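Side-chain contacts in putative oxidoreductase YfjR (PDB 4OQZ), which reduces imines as an S-selective imine reductase from Streptomyces aurantiacus, probably with NADPH bound at its Rossmann domain: residues L66-Y69 with D70-Y73; T95-K98 with A99-A102; A139-D142 with Q143-A147; A219-D223 with A224-A228; F278-V281 with I282-M285. All blocks are in the same frame, centred on the assembly; numbering follows the deposited sequence.

Interaction 1 of 5, residues L66-Y69 with D70-Y73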
loop_
_atom_site.group_PDB
_atom_site.type_symbol
_atom_site.label_atom_id
_atom_site.label_comp_id
_atom_site.label_asym_id
_atom_site.label_seq_id
_atom_site.Cartn_x
_atom_site.Cartn_y
_atom_site.Cartn_z
ATOM N N LEU A 66 -25.826 -8.541 7.078
ATOM C CA LEU A 66 -26.604 -7.313 6.937
ATOM C C LEU A 66 -25.685 -6.118 6.652
ATOM O O LEU A 66 -24.465 -6.291 6.574
ATOM C CB LEU A 66 -27.443 -7.098 8.210
ATOM C CG LEU A 66 -28.911 -7.542 8.141
ATOM C CD1 LEU A 66 -29.062 -9.072 8.161
ATOM C CD2 LEU A 66 -29.686 -6.956 9.294
ATOM N N ILE A 67 -26.265 -4.917 6.466
ATOM C CA ILE A 67 -25.522 -3.689 6.145
ATOM C C ILE A 67 -24.474 -3.368 7.222
ATOM O O ILE A 67 -23.294 -3.178 6.910
ATOM C CB ILE A 67 -26.487 -2.486 5.882
ATOM C CG1 ILE A 67 -27.679 -2.893 4.975
ATOM C CG2 ILE A 67 -25.732 -1.282 5.293
ATOM C CD1 ILE A 67 -29.123 -2.426 5.501
ATOM N N ASP A 68 -24.915 -3.356 8.484
ATOM C CA ASP A 68 -24.119 -3.013 9.661
ATOM C C ASP A 68 -24.807 -3.587 10.928
ATOM O O ASP A 68 -25.803 -4.308 10.799
ATOM C CB ASP A 68 -24.043 -1.469 9.747
ATOM C CG ASP A 68 -25.374 -0.769 9.475
ATOM O OD1 ASP A 68 -25.464 -0.040 8.469
ATOM O OD2 ASP A 68 -26.339 -1.018 10.217
ATOM N N TYR A 69 -24.288 -3.254 12.147
ATOM C CA TYR A 69 -24.897 -3.703 13.402
ATOM C C TYR A 69 -26.187 -2.963 13.687
ATOM O O TYR A 69 -27.098 -3.560 14.247
ATOM C CB TYR A 69 -23.918 -3.668 14.597
ATOM C CG TYR A 69 -22.775 -4.652 14.451
ATOM C CD1 TYR A 69 -22.999 -6.025 14.481
ATOM C CD2 TYR A 69 -21.471 -4.210 14.263
ATOM C CE1 TYR A 69 -21.954 -6.932 14.326
ATOM C CE2 TYR A 69 -20.421 -5.109 14.078
ATOM C CZ TYR A 69 -20.667 -6.470 14.116
ATOM O OH TYR A 69 -19.645 -7.366 13.924
ATOM N N ASP A 70 -26.302 -1.694 13.244
ATOM C CA ASP A 70 -27.513 -0.873 13.415
ATOM C C ASP A 70 -28.736 -1.511 12.730
ATOM O O ASP A 70 -29.849 -1.381 13.234
ATOM C CB ASP A 70 -27.286 0.544 12.862
ATOM C CG ASP A 70 -27.529 1.649 13.861
ATOM O OD1 ASP A 70 -26.612 1.934 14.662
ATOM O OD2 ASP A 70 -28.623 2.253 13.822
ATOM N N ALA A 71 -28.519 -2.196 11.585
ATOM C CA ALA A 71 -29.561 -2.881 10.818
ATOM C C ALA A 71 -29.971 -4.199 11.480
ATOM O O ALA A 71 -31.096 -4.652 11.272
ATOM C CB ALA A 71 -29.088 -3.129 9.395
ATOM N N MET A 72 -29.067 -4.802 12.281
ATOM C CA MET A 72 -29.266 -6.068 13.003
ATOM C C MET A 72 -30.374 -5.988 14.059
ATOM O O MET A 72 -31.133 -6.946 14.208
ATOM C CB MET A 72 -27.939 -6.540 13.633
ATOM C CG MET A 72 -27.947 -7.976 14.116
ATOM S SD MET A 72 -28.148 -8.109 15.902
ATOM C CE MET A 72 -27.579 -9.762 16.153
ATOM N N TYR A 73 -30.466 -4.853 14.779
ATOM C CA TYR A 73 -31.473 -4.619 15.827
ATOM C C TYR A 73 -32.914 -4.586 15.307
ATOM O O TYR A 73 -33.853 -4.788 16.089
ATOM C CB TYR A 73 -31.147 -3.357 16.642
ATOM C CG TYR A 73 -29.812 -3.432 17.349
ATOM C CD1 TYR A 73 -29.692 -4.039 18.596
ATOM C CD2 TYR A 73 -28.662 -2.910 16.763
ATOM C CE1 TYR A 73 -28.458 -4.131 19.241
ATOM C CE2 TYR A 73 -27.421 -3.003 17.393
ATOM C CZ TYR A 73 -27.325 -3.608 18.634
ATOM O OH TYR A 73 -26.104 -3.680 19.255
#
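Met72 N makes a weak bond of 3.0 Å to Tyr69 O as the loop after strand 61-64 turns into helix 69-75. Asp68 is the N-cap of this helix. Its CG lies between the backbone N and the carbonyl carbon (chi1 43°), which swings OD2 over the start of the helix. OD2 accepts from Ala71 N at 2.8 Å, met nearly along its C-O axis, with an N-H...O angle of 137°. The Asp70 N is also close to OD2, but its angle is poor. The Ala71 methyl is covered from the loop side. CD2 of Leu66 lies 3.9 Å from Ala71 CB, and CD1 of Ile67 lies 4.0 Å from the same CB. Leu66 CD2 also touches Ala71 O. The Tyr69 ring packs on Ala99 and Ala102 of helix 96-108. Met72 is buried and packs on Leu88 and Asn90 of strand 87-90. Leu66 also touches a glycine-rich turn whose sequence is consistent with the GxGxxG motif. The contact is an aspartate N-cap that starts helix 69-75, between the parallel strands 61-64 and 87-90 of the Rossmann-type domain.

Interaction 2 of 5, residues T95-K98 with A99-A102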
loop_
_atom_site.group_PDB
_atom_site.type_symbol
_atom_site.label_atom_id
_atom_site.label_comp_id
_atom_site.label_asym_id
_atom_site.label_seq_id
_atom_site.Cartn_x
_atom_site.Cartn_y
_atom_site.Cartn_z
ATOM N N THR A 95 -17.654 -1.193 13.231
ATOM C CA THR A 95 -16.638 -0.900 14.247
ATOM C C THR A 95 -16.564 -1.912 15.404
ATOM O O THR A 95 -17.596 -2.494 15.757
ATOM C CB THR A 95 -16.849 0.507 14.825
ATOM O OG1 THR A 95 -18.037 0.540 15.624
ATOM C CG2 THR A 95 -16.839 1.587 13.770
ATOM N N PRO A 96 -15.382 -2.031 16.085
ATOM C CA PRO A 96 -15.282 -2.904 17.274
ATOM C C PRO A 96 -16.266 -2.568 18.389
ATOM O O PRO A 96 -16.730 -3.481 19.065
ATOM C CB PRO A 96 -13.839 -2.707 17.744
ATOM C CG PRO A 96 -13.105 -2.222 16.563
ATOM C CD PRO A 96 -14.078 -1.402 15.783
ATOM N N GLU A 97 -16.588 -1.274 18.578
ATOM C CA GLU A 97 -17.533 -0.818 19.601
ATOM C C GLU A 97 -18.959 -1.313 19.326
ATOM O O GLU A 97 -19.592 -1.877 20.219
ATOM C CB GLU A 97 -17.466 0.710 19.782
ATOM C CG GLU A 97 -17.361 1.158 21.232
ATOM C CD GLU A 97 -16.225 0.576 22.056
ATOM O OE1 GLU A 97 -15.047 0.747 21.667
ATOM O OE2 GLU A 97 -16.520 -0.059 23.094
ATOM N N LYS A 98 -19.436 -1.170 18.075
ATOM C CA LYS A 98 -20.752 -1.659 17.653
ATOM C C LYS A 98 -20.870 -3.195 17.695
ATOM O O LYS A 98 -21.956 -3.701 17.977
ATOM C CB LYS A 98 -21.177 -1.054 16.306
ATOM C CG LYS A 98 -21.865 0.297 16.506
ATOM C CD LYS A 98 -22.385 0.880 15.206
ATOM C CE LYS A 98 -23.207 2.130 15.418
ATOM N NZ LYS A 98 -22.363 3.313 15.731
ATOM N N ALA A 99 -19.747 -3.925 17.486
ATOM C CA ALA A 99 -19.697 -5.388 17.601
ATOM C C ALA A 99 -19.838 -5.809 19.090
ATOM O O ALA A 99 -20.535 -6.790 19.380
ATOM C CB ALA A 99 -18.401 -5.918 17.011
ATOM N N ARG A 100 -19.199 -5.041 20.031
ATOM C CA ARG A 100 -19.284 -5.278 21.470
ATOM C C ARG A 100 -20.699 -5.021 21.973
ATOM O O ARG A 100 -21.145 -5.735 22.876
ATOM C CB ARG A 100 -18.282 -4.417 22.281
ATOM C CG ARG A 100 -16.822 -4.827 22.098
ATOM C CD ARG A 100 -15.862 -4.023 22.965
ATOM N NE ARG A 100 -14.475 -4.192 22.519
ATOM C CZ ARG A 100 -13.766 -3.268 21.874
ATOM N NH1 ARG A 100 -14.289 -2.074 21.619
ATOM N NH2 ARG A 100 -12.520 -3.522 21.501
ATOM N N ALA A 101 -21.407 -4.008 21.398
ATOM C CA ALA A 101 -22.787 -3.693 21.808
ATOM C C ALA A 101 -23.768 -4.724 21.245
ATOM O O ALA A 101 -24.780 -5.003 21.878
ATOM C CB ALA A 101 -23.179 -2.281 21.388
ATOM N N ALA A 102 -23.444 -5.325 20.085
ATOM C CA ALA A 102 -24.265 -6.361 19.455
ATOM C C ALA A 102 -24.175 -7.674 20.234
ATOM O O ALA A 102 -25.213 -8.272 20.520
ATOM C CB ALA A 102 -23.845 -6.567 18.005
#
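Glu97 OE1 meets Arg100 NH1 at 2.9 Å in a salt bridge one turn along helix 96-108. The carboxylate comes to the edge of the guanidinium, near its plane, and the two planes are 39° apart. The Glu97 chain bends at chi2 (55°) to bring its acid back over the turn. The Arg100 chain runs extended from CG to NE. Its CG passes 3.3 Å from Pro96 O, which lies over one face of the guanidinium, and NH1 is 4.0 Å from Pro96 CB. Arg100 has a second acidic partner, for NE makes a salt bridge with Asp161. NH2 is likewise hydrogen-bonded outside this turn. A lysine in place of Arg100 would probably be unable to hold Glu97 and Asp161 together from separate nitrogens, leaving one acid without its mate. Thr95 caps the start of the helix: its OG1 accepts from Lys98 N at 3.3 Å, a nearly straight bond of 166°. This helix is the crossover of the beta-alpha-beta unit between strands 87-90 and 112-119. Four carbonyls are then taken up in ordinary helical order. Thr95 O receives Ala99 N at 3.1 Å, and Pro96 O receives Arg100 N. Glu97 O receives Ala101 N at 3.0 Å, and Lys98 O receives Ala102 N. At the subunit interface, Thr95 and Pro96 pack on Thr247 of the second subunit, and Arg100 on its His193.

Interaction 3 of 5, residues A139-D142 with Q143-A147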
loop_
_atom_site.group_PDB
_atom_site.type_symbol
_atom_site.label_atom_id
_atom_site.label_comp_id
_atom_site.label_asym_id
_atom_site.label_seq_id
_atom_site.Cartn_x
_atom_site.Cartn_y
_atom_site.Cartn_z
ATOM N N ALA A 139 -15.958 -21.633 22.674
ATOM C CA ALA A 139 -16.743 -22.872 22.574
ATOM C C ALA A 139 -17.677 -22.903 21.360
ATOM O O ALA A 139 -17.800 -23.961 20.733
ATOM C CB ALA A 139 -17.528 -23.118 23.865
ATOM N N ALA A 140 -18.334 -21.752 21.035
ATOM C CA ALA A 140 -19.241 -21.622 19.884
ATOM C C ALA A 140 -18.440 -21.668 18.577
ATOM O O ALA A 140 -18.876 -22.321 17.630
ATOM C CB ALA A 140 -20.031 -20.319 19.970
ATOM N N TYR A 141 -17.253 -21.016 18.548
ATOM C CA TYR A 141 -16.354 -20.992 17.386
ATOM C C TYR A 141 -15.920 -22.419 17.058
ATOM O O TYR A 141 -16.080 -22.861 15.909
ATOM C CB TYR A 141 -15.120 -20.082 17.627
ATOM C CG TYR A 141 -14.039 -20.270 16.581
ATOM C CD1 TYR A 141 -14.124 -19.638 15.341
ATOM C CD2 TYR A 141 -12.981 -21.154 16.793
ATOM C CE1 TYR A 141 -13.172 -19.867 14.345
ATOM C CE2 TYR A 141 -12.030 -21.394 15.803
ATOM C CZ TYR A 141 -12.116 -20.731 14.589
ATOM O OH TYR A 141 -11.150 -20.924 13.632
ATOM N N ASP A 142 -15.401 -23.135 18.084
ATOM C CA ASP A 142 -14.952 -24.524 17.987
ATOM C C ASP A 142 -16.039 -25.485 17.487
ATOM O O ASP A 142 -15.756 -26.332 16.635
ATOM C CB ASP A 142 -14.402 -25.019 19.340
ATOM C CG ASP A 142 -13.032 -24.486 19.710
ATOM O OD1 ASP A 142 -12.179 -24.356 18.802
ATOM O OD2 ASP A 142 -12.794 -24.241 20.916
ATOM N N GLN A 143 -17.270 -25.348 18.009
ATOM C CA GLN A 143 -18.409 -26.211 17.688
ATOM C C GLN A 143 -18.844 -26.079 16.241
ATOM O O GLN A 143 -19.175 -27.075 15.597
ATOM C CB GLN A 143 -19.595 -25.873 18.619
ATOM C CG GLN A 143 -20.714 -26.920 18.640
ATOM C CD GLN A 143 -22.016 -26.412 19.230
ATOM O OE1 GLN A 143 -22.047 -25.656 20.219
ATOM N NE2 GLN A 143 -23.129 -26.850 18.649
ATOM N N HIS A 144 -18.851 -24.848 15.736
ATOM C CA HIS A 144 -19.337 -24.523 14.397
ATOM C C HIS A 144 -18.253 -24.220 13.325
ATOM O O HIS A 144 -18.607 -23.840 12.217
ATOM C CB HIS A 144 -20.338 -23.363 14.509
ATOM C CG HIS A 144 -21.524 -23.677 15.365
ATOM N ND1 HIS A 144 -22.554 -24.474 14.902
ATOM C CD2 HIS A 144 -21.803 -23.293 16.634
ATOM C CE1 HIS A 144 -23.421 -24.555 15.898
ATOM N NE2 HIS A 144 -23.020 -23.850 16.955
ATOM N N ARG A 145 -16.957 -24.422 13.647
ATOM C CA ARG A 145 -15.810 -24.155 12.753
ATOM C C ARG A 145 -15.953 -24.752 11.323
ATOM O O ARG A 145 -15.715 -24.032 10.343
ATOM C CB ARG A 145 -14.507 -24.590 13.424
ATOM C CG ARG A 145 -13.287 -24.266 12.619
ATOM C CD ARG A 145 -12.079 -24.372 13.491
ATOM N NE ARG A 145 -10.921 -23.817 12.809
ATOM C CZ ARG A 145 -9.731 -23.665 13.367
ATOM N NH1 ARG A 145 -9.537 -24.003 14.639
ATOM N NH2 ARG A 145 -8.728 -23.155 12.665
ATOM N N ALA A 146 -16.317 -26.051 11.221
ATOM C CA ALA A 146 -16.552 -26.746 9.936
ATOM C C ALA A 146 -17.591 -26.009 9.072
ATOM O O ALA A 146 -17.403 -25.918 7.861
ATOM C CB ALA A 146 -16.984 -28.194 10.166
ATOM N N ALA A 147 -18.655 -25.452 9.699
ATOM C CA ALA A 147 -19.689 -24.680 9.010
ATOM C C ALA A 147 -19.182 -23.308 8.571
ATOM O O ALA A 147 -19.519 -22.866 7.486
ATOM C CB ALA A 147 -20.916 -24.532 9.893
#
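Tyr141 and Arg145 lie one turn apart on helix 138-151, with the tyrosine hydroxyl over a face of the guanidinium. Tyr141 OH stands 3.0 Å above the guanidinium plane, over its centre. The ring and guanidinium planes are 49° apart, which is far from a parallel stack. Tyr141 OH is 3.0 Å from Arg145 NE, but the angle is too poor for a hydrogen bond. The hydroxyl has its polar partner in Thr155 OG1, on strand 154-159. Both side chains leave the helix with CG anti to the backbone N (chi1 168° for Tyr141, -176° for Arg145). They therefore run along the same flank, and Arg145 CD comes 3.8 Å from Tyr141 CE2. Tyr141 also meets the ring of Tyr157.

His144 takes a different direction. Its CG is anti to the carbonyl carbon, and CD2 at the ring edge lies 3.2 Å from Ala140 O. That carbonyl also accepts from His144 N at 3.2 Å. Gln143 CG lies off-centre over one face of the imidazole. Both side chains reach Glu60: His144 NE2 makes a hydrogen bond to its carboxylate, and Gln143 NE2 a weak one. Gln143 N bonds to Ala139 O at 3.1 Å. The helix is kinked beyond His144, where Ala147 N makes a weak bond to His144 O in place of the regular one. Helix 138-151 links strands 131-135 and 154-159 as a beta-alpha-beta crossover and packs Ala140 and Tyr141 against the sheet of the nucleotide-binding domain.

Interaction 4 of 5, residues A219-D223 with A224-A228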
loop_
_atom_site.group_PDB
_atom_site.type_symbol
_atom_site.label_atom_id
_atom_site.label_comp_id
_atom_site.label_asym_id
_atom_site.label_seq_id
_atom_site.Cartn_x
_atom_site.Cartn_y
_atom_site.Cartn_z
ATOM N N ALA A 219 8.723 -3.321 12.124
ATOM C CA ALA A 219 7.968 -3.871 13.264
ATOM C C ALA A 219 8.852 -4.084 14.474
ATOM O O ALA A 219 8.447 -3.728 15.578
ATOM C CB ALA A 219 7.320 -5.196 12.894
ATOM N N ALA A 220 10.045 -4.693 14.275
ATOM C CA ALA A 220 11.006 -5.009 15.335
ATOM C C ALA A 220 11.531 -3.762 16.035
ATOM O O ALA A 220 11.703 -3.768 17.253
ATOM C CB ALA A 220 12.171 -5.814 14.769
ATOM N N ARG A 221 11.774 -2.691 15.263
ATOM C CA ARG A 221 12.310 -1.433 15.776
ATOM C C ARG A 221 11.246 -0.648 16.558
ATOM O O ARG A 221 11.589 -0.059 17.576
ATOM C CB ARG A 221 12.876 -0.586 14.625
ATOM C CG ARG A 221 13.898 -1.296 13.729
ATOM C CD ARG A 221 14.172 -0.530 12.439
ATOM N NE ARG A 221 15.063 0.603 12.667
ATOM C CZ ARG A 221 14.655 1.849 12.881
ATOM N NH1 ARG A 221 13.356 2.143 12.882
ATOM N NH2 ARG A 221 15.540 2.811 13.096
ATOM N N ILE A 222 9.966 -0.627 16.083
ATOM C CA ILE A 222 8.860 0.079 16.756
ATOM C C ILE A 222 8.584 -0.558 18.125
ATOM O O ILE A 222 8.466 0.151 19.138
ATOM C CB ILE A 222 7.555 0.122 15.889
ATOM C CG1 ILE A 222 7.791 0.806 14.530
ATOM C CG2 ILE A 222 6.422 0.813 16.656
ATOM C CD1 ILE A 222 6.843 0.280 13.314
ATOM N N ASP A 223 8.451 -1.899 18.141
ATOM C CA ASP A 223 8.159 -2.658 19.352
ATOM C C ASP A 223 9.216 -2.513 20.417
ATOM O O ASP A 223 8.894 -2.625 21.598
ATOM C CB ASP A 223 7.845 -4.125 19.034
ATOM C CG ASP A 223 6.536 -4.302 18.282
ATOM O OD1 ASP A 223 5.674 -3.397 18.365
ATOM O OD2 ASP A 223 6.364 -5.353 17.630
ATOM N N ALA A 224 10.455 -2.188 20.008
ATOM C CA ALA A 224 11.598 -1.962 20.912
ATOM C C ALA A 224 11.692 -0.481 21.339
ATOM O O ALA A 224 12.269 -0.178 22.393
ATOM C CB ALA A 224 12.884 -2.398 20.232
ATOM N N GLY A 225 11.111 0.406 20.527
ATOM C CA GLY A 225 11.072 1.849 20.755
ATOM C C GLY A 225 12.173 2.600 20.037
ATOM O O GLY A 225 12.537 3.716 20.436
ATOM N N ASN A 226 12.723 1.967 18.993
ATOM C CA ASN A 226 13.812 2.467 18.170
ATOM C C ASN A 226 13.254 3.148 16.910
ATOM O O ASN A 226 12.619 2.490 16.097
ATOM C CB ASN A 226 14.736 1.286 17.795
ATOM C CG ASN A 226 15.993 1.652 17.032
ATOM O OD1 ASN A 226 16.307 2.824 16.816
ATOM N ND2 ASN A 226 16.751 0.642 16.612
ATOM N N HIS A 227 13.510 4.460 16.754
ATOM C CA HIS A 227 13.088 5.274 15.608
ATOM C C HIS A 227 14.314 6.080 15.149
ATOM O O HIS A 227 14.221 7.291 14.997
ATOM C CB HIS A 227 11.959 6.237 16.047
ATOM C CG HIS A 227 10.654 5.575 16.362
ATOM N ND1 HIS A 227 10.178 5.499 17.662
ATOM C CD2 HIS A 227 9.743 5.016 15.528
ATOM C CE1 HIS A 227 9.010 4.881 17.578
ATOM N NE2 HIS A 227 8.705 4.578 16.311
ATOM N N ALA A 228 15.450 5.394 14.922
ATOM C CA ALA A 228 16.788 5.958 14.675
ATOM C C ALA A 228 17.053 6.954 13.516
ATOM O O ALA A 228 16.499 8.044 13.492
ATOM C CB ALA A 228 17.862 4.872 14.752
#
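Arg221 folds its side chain beside the loop that follows helix 211-224. Its CB lies 3.4 Å from Asn226 O and also touches Asn226 CB. CG is anti to the carbonyl carbon, beside the backbone N, and the chain then bends at chi3 (78°), which turns the guanidinium back toward the loop. CZ lies near Asn226 O. NH1 is 3.3 Å from Asn226 O, with a poor angle for a hydrogen bond, because this oxygen lies over a face of the guanidinium. Asn226 CG is also over a face. NH2 reaches farthest, to 3.5 Å from Ala228 CB. Ala228 N lies at the guanidinium edge, but it and NH2 are both donors and cannot pair. Ala228 N instead makes a weak bond to Asn226 OD1.

The backbone of Arg221 is gripped more firmly. Its carbonyl O accepts from Asn226 N at 2.7 Å, with an angle of 151°. Gly225 N makes a weak bond of 3.0 Å to Ile222 O. Together these two bonds form a Schellman motif, with Gly225 as the C-prime residue at positive phi (96°). At these backbone angles a CB would collide with the preceding carbonyl O, which favours glycine. Ile222 packs on Trp184 of the second subunit. The carboxylate of Asp223 accepts from Ala197 N and Ala198 N of that subunit. The helix end is thus fixed by backbone hydrogen bonds, while the Arg221 guanidinium probably gains some electrostatic attraction from the Asn226 carbonyl, without a directed bond.

Interaction 5 of 5, residues F278-V281 with I282-M285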
loop_
_atom_site.group_PDB
_atom_site.type_symbol
_atom_site.label_atom_id
_atom_site.label_comp_id
_atom_site.label_asym_id
_atom_site.label_seq_id
_atom_site.Cartn_x
_atom_site.Cartn_y
_atom_site.Cartn_z
ATOM N N PHE A 278 11.516 7.964 9.593
ATOM C CA PHE A 278 10.166 8.290 9.128
ATOM C C PHE A 278 9.070 7.526 9.921
ATOM O O PHE A 278 7.906 7.905 9.902
ATOM C CB PHE A 278 10.066 8.179 7.596
ATOM C CG PHE A 278 9.672 6.838 7.034
ATOM C CD1 PHE A 278 8.513 6.698 6.273
ATOM C CD2 PHE A 278 10.499 5.731 7.186
ATOM C CE1 PHE A 278 8.173 5.470 5.717
ATOM C CE2 PHE A 278 10.142 4.493 6.664
ATOM C CZ PHE A 278 8.994 4.369 5.906
ATOM N N SER A 279 9.476 6.508 10.678
ATOM C CA SER A 279 8.630 5.745 11.592
ATOM C C SER A 279 8.230 6.617 12.804
ATOM O O SER A 279 7.201 6.370 13.437
ATOM C CB SER A 279 9.391 4.519 12.084
ATOM O OG SER A 279 8.566 3.688 12.884
ATOM N N SER A 280 9.049 7.648 13.125
ATOM C CA SER A 280 8.788 8.523 14.269
ATOM C C SER A 280 7.393 9.151 14.277
ATOM O O SER A 280 6.890 9.443 15.348
ATOM C CB SER A 280 9.876 9.583 14.420
ATOM O OG SER A 280 9.555 10.475 15.472
ATOM N N VAL A 281 6.731 9.286 13.120
ATOM C CA VAL A 281 5.386 9.853 13.111
ATOM C C VAL A 281 4.347 9.040 13.907
ATOM O O VAL A 281 3.373 9.620 14.374
ATOM C CB VAL A 281 4.880 10.386 11.751
ATOM C CG1 VAL A 281 4.712 11.894 11.791
ATOM C CG2 VAL A 281 5.783 9.970 10.598
ATOM N N ILE A 282 4.573 7.717 14.105
ATOM C CA ILE A 282 3.669 6.859 14.905
ATOM C C ILE A 282 3.363 7.495 16.277
ATOM O O ILE A 282 2.197 7.524 16.687
ATOM C CB ILE A 282 4.199 5.399 15.058
ATOM C CG1 ILE A 282 4.203 4.661 13.707
ATOM C CG2 ILE A 282 3.370 4.605 16.088
ATOM C CD1 ILE A 282 5.039 3.452 13.680
ATOM N N LYS A 283 4.407 8.008 16.975
ATOM C CA LYS A 283 4.246 8.645 18.294
ATOM C C LYS A 283 3.309 9.869 18.311
ATOM O O LYS A 283 2.782 10.216 19.369
ATOM C CB LYS A 283 5.557 8.806 19.107
ATOM C CG LYS A 283 6.753 9.387 18.370
ATOM C CD LYS A 283 8.070 8.773 18.844
ATOM C CE LYS A 283 9.085 9.810 19.279
ATOM N NZ LYS A 283 9.956 10.282 18.164
ATOM N N LEU A 284 3.010 10.434 17.119
ATOM C CA LEU A 284 2.042 11.516 16.959
ATOM C C LEU A 284 0.656 10.960 16.631
ATOM O O LEU A 284 -0.335 11.655 16.851
ATOM C CB LEU A 284 2.465 12.500 15.867
ATOM C CG LEU A 284 3.670 13.369 16.146
ATOM C CD1 LEU A 284 4.128 14.020 14.895
ATOM C CD2 LEU A 284 3.361 14.460 17.206
ATOM N N MET A 285 0.577 9.717 16.105
ATOM C CA MET A 285 -0.700 9.085 15.742
ATOM C C MET A 285 -1.384 8.354 16.886
ATOM O O MET A 285 -2.612 8.355 16.935
ATOM C CB MET A 285 -0.573 8.158 14.524
ATOM C CG MET A 285 -0.189 8.860 13.266
ATOM S SD MET A 285 0.581 7.645 12.196
ATOM C CE MET A 285 1.865 8.585 11.552
#
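Ser280 OG takes a hydrogen bond of 2.7 Å from Lys283 NZ and a weak one from Gly274 N. The serine lies in a 3-10-like turn leading into the short, weakly bonded helix 282-285, near the end of the C-terminal domain. Its OG is anti to the backbone N (chi1 176°). The lysine starts with CG between the backbone N and the carbonyl carbon (chi1 48°), which puts CG 3.0 Å from Ser280 O. It then bends at chi2, chi3 and chi4, and so curls back over the turn to bring NZ to the hydroxyl. An alanine in place of Ser280 would probably leave the Lys283 ammonium without this acceptor and its curled chain freer to turn.

The backbone carries the turn forward. Ser279 O accepts from Ile282 N at 3.0 Å, Ser280 O from Lys283 N, and Val281 O from Leu284 N at 2.9 Å. All three donors stand above the carbonyl planes, in keeping with the i to i-3 spacing. Met285 N adds a weak bond to Val281 O.

The other side chains pack along the turn. Ile282 CD1 comes 3.6 Å from the hydroxyl OG of Ser279, and the isoleucine packs on Ile222 of helix 211-224. Ile282 and Ser279 also meet Trp184 of the second subunit, and Met285 packs on Ala188 of that subunit. Val281 and Leu284 approach at a slant, and Val281 CG1 lies 3.8 Å from Leu284 CD1. The Met285 chain bends at chi3 (-139°) and returns its methyl to the valine, where Met285 CE lies 3.5 Å from Val281 CB.

Interactions 1, 2 and 3 belong to the nucleotide-binding domain and are partly buried; interactions 4 and 5 belong to the C-terminal domain. Interactions 1 and 2 touch where helices 69-75 and 96-108 pack together, with Tyr73 OH near Ala101 O. Both start a helix with a side-chain cap. Interaction 3 lies about 21 Å from interaction 2, centre to centre, on another crossover helix. Its hydroxyl over a guanidinium contrasts with the salt bridge of interaction 2. Interactions 4 and 5 also touch, through Ile222 and His227 against Ser279. Interaction 4 is a surface helix end held by backbone bonds, whereas interaction 5 is buried and adds a lysine-serine bond to apolar packing. Interactions 2, 4 and 5 meet the second subunit; 1 and 3 do not.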